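Local coordinates for protein NAD-dependent aldehyde dehydrogenase (Sinorhizobium meliloti, PDB 3U4J) that probably oxidises aldehydes to carboxylic acids with NAD or NADP as hydride acceptor, and assembles as a tetramer, at residues D152-V165 against F485-L498. Sequence-based numbering, arbitrary orientation.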
ATOM      1  N   ASP A 152     -21.842   4.983 -11.924  1.00 24.26           N
ATOM      2  CA  ASP A 152     -21.735   4.682 -13.355  1.00 24.78           C
ATOM      3  C   ASP A 152     -20.322   4.423 -13.863  1.00 22.78           C
ATOM      4  O   ASP A 152     -20.152   4.054 -15.030  1.00 22.33           O
ATOM      5  CB  ASP A 152     -22.362   5.818 -14.191  1.00 26.29           C
ATOM      6  CG  ASP A 152     -23.892   5.798 -14.160  1.00 32.01           C
ATOM      7  OD1 ASP A 152     -24.490   4.691 -14.061  1.00 36.00           O
ATOM      8  OD2 ASP A 152     -24.505   6.896 -14.241  1.00 38.51           O
ATOM      9  N   ARG A 153     -19.319   4.629 -13.001  1.00 20.46           N
ATOM     10  CA  ARG A 153     -17.915   4.440 -13.373  1.00 19.30           C
ATOM     11  C   ARG A 153     -17.132   3.490 -12.454  1.00 18.29           C
ATOM     12  O   ARG A 153     -17.509   3.238 -11.313  1.00 17.34           O
ATOM     13  CB  ARG A 153     -17.146   5.774 -13.405  1.00 19.65           C
ATOM     14  CG  ARG A 153     -17.612   6.817 -14.453  1.00 21.82           C
ATOM     15  CD  ARG A 153     -16.622   7.986 -14.543  1.00 21.77           C
ATOM     16  NE  ARG A 153     -16.518   8.736 -13.285  1.00 21.62           N
ATOM     17  CZ  ARG A 153     -15.928   9.929 -13.166  1.00 20.37           C
ATOM     18  NH1 ARG A 153     -15.383  10.513 -14.231  1.00 17.92           N
ATOM     19  NH2 ARG A 153     -15.902  10.542 -11.986  1.00 18.27           N
ATOM     20  N   LEU A 154     -16.011   3.003 -12.969  1.00 17.14           N
ATOM     21  CA  LEU A 154     -15.074   2.229 -12.166  1.00 16.13           C
ATOM     22  C   LEU A 154     -13.684   2.693 -12.569  1.00 15.38           C
ATOM     23  O   LEU A 154     -13.382   2.789 -13.750  1.00 15.90           O
ATOM     24  CB  LEU A 154     -15.259   0.730 -12.429  1.00 16.45           C
ATOM     25  CG  LEU A 154     -14.319  -0.264 -11.734  1.00 17.88           C
ATOM     26  CD1 LEU A 154     -14.412  -0.094 -10.214  1.00 14.80           C
ATOM     27  CD2 LEU A 154     -14.648  -1.718 -12.183  1.00 17.17           C
ATOM     28  N   GLY A 155     -12.847   3.023 -11.599  1.00 13.88           N
ATOM     29  CA  GLY A 155     -11.470   3.393 -11.912  1.00 12.62           C
ATOM     30  C   GLY A 155     -10.559   2.186 -11.739  1.00 12.27           C
ATOM     31  O   GLY A 155     -10.665   1.449 -10.754  1.00 11.85           O
ATOM     32  N   LEU A 156      -9.694   1.964 -12.709  1.00 11.98           N
ATOM     33  CA  LEU A 156      -8.707   0.909 -12.622  1.00 12.88           C
ATOM     34  C   LEU A 156      -7.354   1.525 -12.867  1.00 13.46           C
ATOM     35  O   LEU A 156      -7.198   2.406 -13.718  1.00 15.63           O
ATOM     36  CB  LEU A 156      -8.940  -0.178 -13.668  1.00 12.47           C
ATOM     37  CG  LEU A 156     -10.321  -0.837 -13.732  1.00 13.24           C
ATOM     38  CD1 LEU A 156     -10.373  -1.804 -14.917  1.00 13.09           C
ATOM     39  CD2 LEU A 156     -10.684  -1.551 -12.424  1.00 10.13           C
ATOM     40  N   VAL A 157      -6.383   1.094 -12.079  1.00 12.70           N
ATOM     41  CA  VAL A 157      -5.004   1.373 -12.379  1.00 11.39           C
ATOM     42  C   VAL A 157      -4.367   0.010 -12.605  1.00 11.32           C
ATOM     43  O   VAL A 157      -4.302  -0.819 -11.683  1.00 11.17           O
ATOM     44  CB  VAL A 157      -4.314   2.155 -11.260  1.00 10.81           C
ATOM     45  CG1 VAL A 157      -2.873   2.452 -11.648  1.00 11.68           C
ATOM     46  CG2 VAL A 157      -5.088   3.462 -10.984  1.00 12.53           C
ATOM     47  N   LEU A 158      -3.915  -0.221 -13.844  1.00 10.41           N
ATOM     48  CA  LEU A 158      -3.282  -1.488 -14.196  1.00  9.89           C
ATOM     49  C   LEU A 158      -1.754  -1.368 -14.238  1.00  9.60           C
ATOM     50  O   LEU A 158      -1.210  -0.446 -14.831  1.00  9.40           O
ATOM     51  CB  LEU A 158      -3.830  -2.007 -15.546  1.00 10.18           C
ATOM     52  CG  LEU A 158      -5.353  -2.237 -15.562  1.00 10.87           C
ATOM     53  CD1 LEU A 158      -5.854  -2.594 -16.991  1.00 12.52           C
ATOM     54  CD2 LEU A 158      -5.776  -3.311 -14.545  1.00 10.95           C
ATOM     55  N   ARG A 159      -1.082  -2.314 -13.594  1.00  8.81           N
ATOM     56  CA  ARG A 159       0.354  -2.423 -13.670  1.00  9.05           C
ATOM     57  C   ARG A 159       0.761  -3.289 -14.859  1.00  9.41           C
ATOM     58  O   ARG A 159       0.245  -4.400 -15.043  1.00 10.21           O
ATOM     59  CB  ARG A 159       0.918  -3.009 -12.363  1.00  8.91           C
ATOM     60  CG  ARG A 159       2.427  -3.208 -12.382  1.00  8.02           C
ATOM     61  CD  ARG A 159       2.903  -4.011 -11.167  1.00 11.13           C
ATOM     62  NE  ARG A 159       2.707  -3.322  -9.894  1.00  9.37           N
ATOM     63  CZ  ARG A 159       3.646  -2.602  -9.292  1.00 10.72           C
ATOM     64  NH1 ARG A 159       4.840  -2.420  -9.870  1.00  9.76           N
ATOM     65  NH2 ARG A 159       3.384  -2.012  -8.140  1.00  7.43           N
ATOM     66  N   GLU A 160       1.681  -2.766 -15.664  1.00  9.29           N
ATOM     67  CA  GLU A 160       2.155  -3.430 -16.879  1.00 10.97           C
ATOM     68  C   GLU A 160       3.674  -3.280 -16.925  1.00 10.38           C
ATOM     69  O   GLU A 160       4.239  -2.413 -16.237  1.00 11.11           O
ATOM     70  CB  GLU A 160       1.496  -2.815 -18.131  1.00 11.09           C
ATOM     71  CG  GLU A 160      -0.043  -2.868 -18.130  1.00 14.62           C
ATOM     72  CD  GLU A 160      -0.671  -2.361 -19.444  1.00 17.66           C
ATOM     73  OE1 GLU A 160       0.002  -1.649 -20.230  1.00 17.86           O
ATOM     74  OE2 GLU A 160      -1.855  -2.668 -19.673  1.00 18.12           O
ATOM     75  N   PRO A 161       4.355  -4.144 -17.687  1.00 10.83           N
ATOM     76  CA  PRO A 161       5.805  -4.004 -17.742  1.00 10.61           C
ATOM     77  C   PRO A 161       6.226  -2.818 -18.612  1.00 11.52           C
ATOM     78  O   PRO A 161       5.487  -2.462 -19.542  1.00 10.58           O
ATOM     79  CB  PRO A 161       6.271  -5.316 -18.377  1.00 11.21           C
ATOM     80  CG  PRO A 161       5.073  -6.007 -18.882  1.00 10.19           C
ATOM     81  CD  PRO A 161       3.860  -5.391 -18.320  1.00 11.17           C
ATOM     82  N   VAL A 162       7.384  -2.221 -18.315  1.00 11.41           N
ATOM     83  CA  VAL A 162       7.935  -1.156 -19.169  1.00 13.56           C
ATOM     84  C   VAL A 162       8.298  -1.694 -20.586  1.00 13.10           C
ATOM     85  O   VAL A 162       8.150  -0.979 -21.561  1.00 13.58           O
ATOM     86  CB  VAL A 162       9.118  -0.357 -18.472  1.00 14.19           C
ATOM     87  CG1 VAL A 162      10.322  -1.205 -18.264  1.00 16.55           C
ATOM     88  CG2 VAL A 162       9.578   0.859 -19.312  1.00 17.81           C
ATOM     89  N   GLY A 163       8.751  -2.943 -20.689  1.00 12.60           N
ATOM     90  CA  GLY A 163       9.058  -3.565 -22.010  1.00 11.62           C
ATOM     91  C   GLY A 163      10.493  -4.057 -22.089  1.00 10.83           C
ATOM     92  O   GLY A 163      10.894  -4.906 -21.312  1.00 10.79           O
ATOM     93  N   VAL A 164      11.280  -3.515 -23.017  1.00 10.63           N
ATOM     94  CA  VAL A 164      12.665  -3.946 -23.201  1.00  9.06           C
ATOM     95  C   VAL A 164      13.576  -3.027 -22.434  1.00  9.87           C
ATOM     96  O   VAL A 164      13.595  -1.807 -22.667  1.00  9.61           O
ATOM     97  CB  VAL A 164      13.086  -3.905 -24.697  1.00  9.49           C
ATOM     98  CG1 VAL A 164      14.568  -4.307 -24.866  1.00  8.26           C
ATOM     99  CG2 VAL A 164      12.153  -4.789 -25.535  1.00  8.49           C
ATOM    100  N   VAL A 165      14.388  -3.630 -21.563  1.00 10.16           N
ATOM    101  CA  VAL A 165      15.266  -2.903 -20.693  1.00  9.14           C
ATOM    102  C   VAL A 165      16.718  -3.263 -20.988  1.00  9.75           C
ATOM    103  O   VAL A 165      17.110  -4.432 -20.902  1.00  9.99           O
ATOM    104  CB  VAL A 165      14.982  -3.276 -19.212  1.00  9.25           C
ATOM    105  CG1 VAL A 165      15.863  -2.429 -18.276  1.00  7.81           C
ATOM    106  CG2 VAL A 165      13.514  -3.056 -18.875  1.00  7.56           C
ATOM    107  N   PHE A 485      10.171  -2.952  -8.523  1.00  8.88           N
ATOM    108  CA  PHE A 485       9.141  -3.365  -9.489  1.00 10.27           C
ATOM    109  C   PHE A 485       8.468  -2.171 -10.137  1.00 11.14           C
ATOM    110  O   PHE A 485       8.090  -2.239 -11.312  1.00 12.51           O
ATOM    111  CB  PHE A 485       8.120  -4.313  -8.886  1.00 10.29           C
ATOM    112  CG  PHE A 485       8.729  -5.597  -8.390  1.00 10.76           C
ATOM    113  CD1 PHE A 485       9.142  -6.576  -9.283  1.00 10.84           C
ATOM    114  CD2 PHE A 485       8.908  -5.811  -7.026  1.00  9.69           C
ATOM    115  CE1 PHE A 485       9.712  -7.754  -8.825  1.00 11.21           C
ATOM    116  CE2 PHE A 485       9.480  -6.984  -6.563  1.00 10.14           C
ATOM    117  CZ  PHE A 485       9.886  -7.956  -7.464  1.00 10.87           C
ATOM    118  N   ASP A 486       8.337  -1.080  -9.387  1.00 11.99           N
ATOM    119  CA  ASP A 486       7.760   0.147  -9.919  1.00 12.92           C
ATOM    120  C   ASP A 486       8.704   0.767 -10.958  1.00 13.14           C
ATOM    121  O   ASP A 486       8.242   1.331 -11.952  1.00 13.40           O
ATOM    122  CB  ASP A 486       7.427   1.139  -8.793  1.00 13.37           C
ATOM    123  CG  ASP A 486       6.290   0.642  -7.875  1.00 14.93           C
ATOM    124  OD1 ASP A 486       5.720  -0.443  -8.124  1.00 14.79           O
ATOM    125  OD2 ASP A 486       5.987   1.335  -6.887  1.00 17.59           O
ATOM    126  N   GLU A 487      10.019   0.646 -10.742  1.00 13.78           N
ATOM    127  CA  GLU A 487      11.017   1.102 -11.723  1.00 13.87           C
ATOM    128  C   GLU A 487      10.875   0.462 -13.105  1.00 12.88           C
ATOM    129  O   GLU A 487      11.191   1.109 -14.115  1.00 12.59           O
ATOM    130  CB  GLU A 487      12.445   0.832 -11.245  1.00 15.30           C
ATOM    131  CG  GLU A 487      12.933   1.775 -10.187  1.00 21.52           C
ATOM    132  CD  GLU A 487      12.863   3.251 -10.595  1.00 24.85           C
ATOM    133  OE1 GLU A 487      13.459   3.608 -11.630  1.00 28.18           O
ATOM    134  OE2 GLU A 487      12.220   4.031  -9.859  1.00 26.58           O
ATOM    135  N   TYR A 488      10.428  -0.799 -13.146  1.00 11.40           N
ATOM    136  CA  TYR A 488      10.279  -1.558 -14.409  1.00 11.42           C
ATOM    137  C   TYR A 488       8.838  -1.808 -14.803  1.00 11.36           C
ATOM    138  O   TYR A 488       8.566  -2.679 -15.615  1.00 11.73           O
ATOM    139  CB  TYR A 488      11.075  -2.881 -14.360  1.00 10.89           C
ATOM    140  CG  TYR A 488      12.512  -2.634 -13.929  1.00 11.04           C
ATOM    141  CD1 TYR A 488      13.429  -2.024 -14.798  1.00 10.96           C
ATOM    142  CD2 TYR A 488      12.941  -2.946 -12.634  1.00  9.22           C
ATOM    143  CE1 TYR A 488      14.738  -1.754 -14.393  1.00 10.76           C
ATOM    144  CE2 TYR A 488      14.242  -2.699 -12.241  1.00  8.68           C
ATOM    145  CZ  TYR A 488      15.135  -2.097 -13.119  1.00 12.16           C
ATOM    146  OH  TYR A 488      16.431  -1.829 -12.722  1.00 13.77           O
ATOM    147  N   SER A 489       7.932  -1.025 -14.231  1.00 10.72           N
ATOM    148  CA  SER A 489       6.506  -1.091 -14.541  1.00 11.45           C
ATOM    149  C   SER A 489       6.037   0.218 -15.150  1.00 12.04           C
ATOM    150  O   SER A 489       6.649   1.266 -14.918  1.00 12.45           O
ATOM    151  CB  SER A 489       5.674  -1.392 -13.266  1.00 10.09           C
ATOM    152  OG  SER A 489       5.861  -2.740 -12.855  1.00 10.38           O
ATOM    153  N   GLN A 490       4.979   0.146 -15.962  1.00 12.25           N
ATOM    154  CA  GLN A 490       4.195   1.316 -16.340  1.00 12.57           C
ATOM    155  C   GLN A 490       2.852   1.173 -15.639  1.00 12.40           C
ATOM    156  O   GLN A 490       2.358   0.056 -15.428  1.00 13.16           O
ATOM    157  CB  GLN A 490       3.946   1.347 -17.862  1.00 12.53           C
ATOM    158  CG  GLN A 490       5.159   1.668 -18.721  1.00 13.57           C
ATOM    159  CD  GLN A 490       5.455   3.166 -18.867  1.00 18.18           C
ATOM    160  OE1 GLN A 490       6.329   3.556 -19.661  1.00 20.99           O
ATOM    161  NE2 GLN A 490       4.760   4.007 -18.100  1.00 14.33           N
ATOM    162  N   PHE A 491       2.250   2.288 -15.281  1.00 12.48           N
ATOM    163  CA  PHE A 491       0.909   2.279 -14.713  1.00 11.71           C
ATOM    164  C   PHE A 491      -0.098   2.905 -15.677  1.00 11.70           C
ATOM    165  O   PHE A 491       0.113   4.012 -16.177  1.00 12.45           O
ATOM    166  CB  PHE A 491       0.900   2.968 -13.344  1.00 11.63           C
ATOM    167  CG  PHE A 491       1.787   2.260 -12.336  1.00 12.68           C
ATOM    168  CD1 PHE A 491       1.324   1.126 -11.676  1.00 12.95           C
ATOM    169  CD2 PHE A 491       3.088   2.689 -12.118  1.00 13.91           C
ATOM    170  CE1 PHE A 491       2.137   0.440 -10.755  1.00 13.40           C
ATOM    171  CE2 PHE A 491       3.930   2.016 -11.205  1.00 15.82           C
ATOM    172  CZ  PHE A 491       3.447   0.877 -10.534  1.00 14.99           C
ATOM    173  N   LYS A 492      -1.183   2.178 -15.915  1.00 11.14           N
ATOM    174  CA  LYS A 492      -2.221   2.587 -16.841  1.00 11.97           C
ATOM    175  C   LYS A 492      -3.469   2.933 -16.050  1.00 11.74           C
ATOM    176  O   LYS A 492      -4.063   2.066 -15.395  1.00 11.18           O
ATOM    177  CB  LYS A 492      -2.486   1.460 -17.856  1.00 12.25           C
ATOM    178  CG  LYS A 492      -3.711   1.667 -18.737  1.00 13.09           C
ATOM    179  CD  LYS A 492      -3.957   0.441 -19.623  1.00 12.97           C
ATOM    180  CE  LYS A 492      -2.941   0.336 -20.724  1.00 12.57           C
ATOM    181  NZ  LYS A 492      -2.991  -1.019 -21.334  1.00 14.51           N
ATOM    182  N   GLY A 493      -3.848   4.216 -16.090  1.00 11.83           N
ATOM    183  CA  GLY A 493      -5.068   4.669 -15.459  1.00 12.42           C
ATOM    184  C   GLY A 493      -6.263   4.524 -16.384  1.00 13.97           C
ATOM    185  O   GLY A 493      -6.267   5.116 -17.467  1.00 15.70           O
ATOM    186  N   VAL A 494      -7.296   3.784 -15.960  1.00 13.84           N
ATOM    187  CA  VAL A 494      -8.461   3.542 -16.821  1.00 13.11           C
ATOM    188  C   VAL A 494      -9.710   4.059 -16.134  1.00 13.56           C
ATOM    189  O   VAL A 494     -10.052   3.607 -15.040  1.00 14.28           O
ATOM    190  CB  VAL A 494      -8.677   2.029 -17.128  1.00 13.58           C
ATOM    191  CG1 VAL A 494      -9.772   1.826 -18.191  1.00 14.11           C
ATOM    192  CG2 VAL A 494      -7.381   1.356 -17.534  1.00 11.16           C
ATOM    193  N   HIS A 495     -10.370   5.018 -16.777  1.00 12.58           N
ATOM    194  CA  HIS A 495     -11.697   5.438 -16.386  1.00 13.27           C
ATOM    195  C   HIS A 495     -12.720   4.645 -17.217  1.00 13.69           C
ATOM    196  O   HIS A 495     -12.826   4.833 -18.429  1.00 13.48           O
ATOM    197  CB  HIS A 495     -11.852   6.954 -16.586  1.00 12.56           C
ATOM    198  CG  HIS A 495     -11.068   7.778 -15.609  1.00 13.31           C
ATOM    199  ND1 HIS A 495      -9.752   8.135 -15.817  1.00 13.65           N
ATOM    200  CD2 HIS A 495     -11.417   8.306 -14.408  1.00 13.39           C
ATOM    201  CE1 HIS A 495      -9.331   8.866 -14.799  1.00 16.24           C
ATOM    202  NE2 HIS A 495     -10.325   8.990 -13.934  1.00 13.89           N
ATOM    203  N   VAL A 496     -13.436   3.755 -16.547  1.00 14.36           N
ATOM    204  CA  VAL A 496     -14.395   2.868 -17.165  1.00 15.81           C
ATOM    205  C   VAL A 496     -15.791   3.399 -16.942  1.00 16.16           C
ATOM    206  O   VAL A 496     -16.264   3.453 -15.817  1.00 16.15           O
ATOM    207  CB  VAL A 496     -14.328   1.447 -16.539  1.00 16.16           C
ATOM    208  CG1 VAL A 496     -15.294   0.503 -17.277  1.00 16.55           C
ATOM    209  CG2 VAL A 496     -12.898   0.913 -16.559  1.00 15.54           C
ATOM    210  N   THR A 497     -16.441   3.835 -18.010  1.00 17.26           N
ATOM    211  CA  THR A 497     -17.865   4.119 -17.928  1.00 17.46           C
ATOM    212  C   THR A 497     -18.677   2.889 -18.319  1.00 18.49           C
ATOM    213  O   THR A 497     -18.493   2.313 -19.394  1.00 17.45           O
ATOM    214  CB  THR A 497     -18.251   5.389 -18.739  1.00 18.26           C
ATOM    215  OG1 THR A 497     -17.780   6.538 -18.014  1.00 18.13           O
ATOM    216  CG2 THR A 497     -19.784   5.494 -18.914  1.00 17.04           C
ATOM    217  N   LEU A 498     -19.552   2.492 -17.405  1.00 20.00           N
ATOM    218  CA  LEU A 498     -20.471   1.389 -17.624  1.00 22.66           C
ATOM    219  C   LEU A 498     -21.780   2.013 -18.108  1.00 23.85           C
ATOM    220  O   LEU A 498     -22.450   2.787 -17.379  1.00 25.03           O
ATOM    221  CB  LEU A 498     -20.666   0.576 -16.342  1.00 21.52           C
ATOM    222  CG  LEU A 498     -19.395   0.087 -15.632  1.00 21.84           C
ATOM    223  CD1 LEU A 498     -19.806  -0.566 -14.348  1.00 22.36           C
ATOM    224  CD2 LEU A 498     -18.587  -0.889 -16.458  1.00 18.53           C
TER
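In the beta arm through which this aldehyde dehydrogenase probably oligomerises, strand 153-161 runs antiparallel to strand 489-497, from Arg-153 beside Thr-497 to Pro-161 beside Ser-489. Backbone bonds join the hydrogen-bonded pairs from Leu-154 with Val-496 to Glu-160 with Gln-490, and Val-162 N to Tyr-488 O (3.0 Å) carries the ladder past the strand end. Leu-154, Leu-156, Val-494 and Val-496 line one face, Leu-156 CD1 lying 4.1 Å from Val-496 CG2. On that face Lys-492 NZ forms a salt bridge with Glu-160 OE2 at 2.6 Å, on its syn side, and also donates to Ile-446 O and Ile-449 O of the second subunit, while Glu-160 OE1 binds Tyr-471 of that subunit.

On the other face Arg-159, its CG anti to the backbone N (chi1 178°), reaches the end of helix 483-487, which leads into strand 489-497. Arg-159 NH1 and NH2 both donate to Asp-486 OD1, each at 2.8 Å, in an end-on salt bridge with the guanidinium and carboxylate nearly coplanar. Arg-159 NH1 also donates to Ser-489 OG (3.2 Å), which itself bonds Phe-485 O, while Arg-159 NE binds Glu-142 O. The Phe-491 ring, tilted 77° to the Arg-159 guanidinium, sets CE1 3.7 Å above its centre. A leucine in place of Arg-159 would probably leave Asp-486 without its cationic mate and Ser-489 OG without this donor, weakening the tie between helix end and strand.

Gly-493 to Val-496 pair in parallel with a strand of the second subunit, so the sheet runs on across that interface, while Leu-156 packs on Leu-156 of the third subunit; such an intersubunit beta arm is typical of tetrameric aldehyde dehydrogenases.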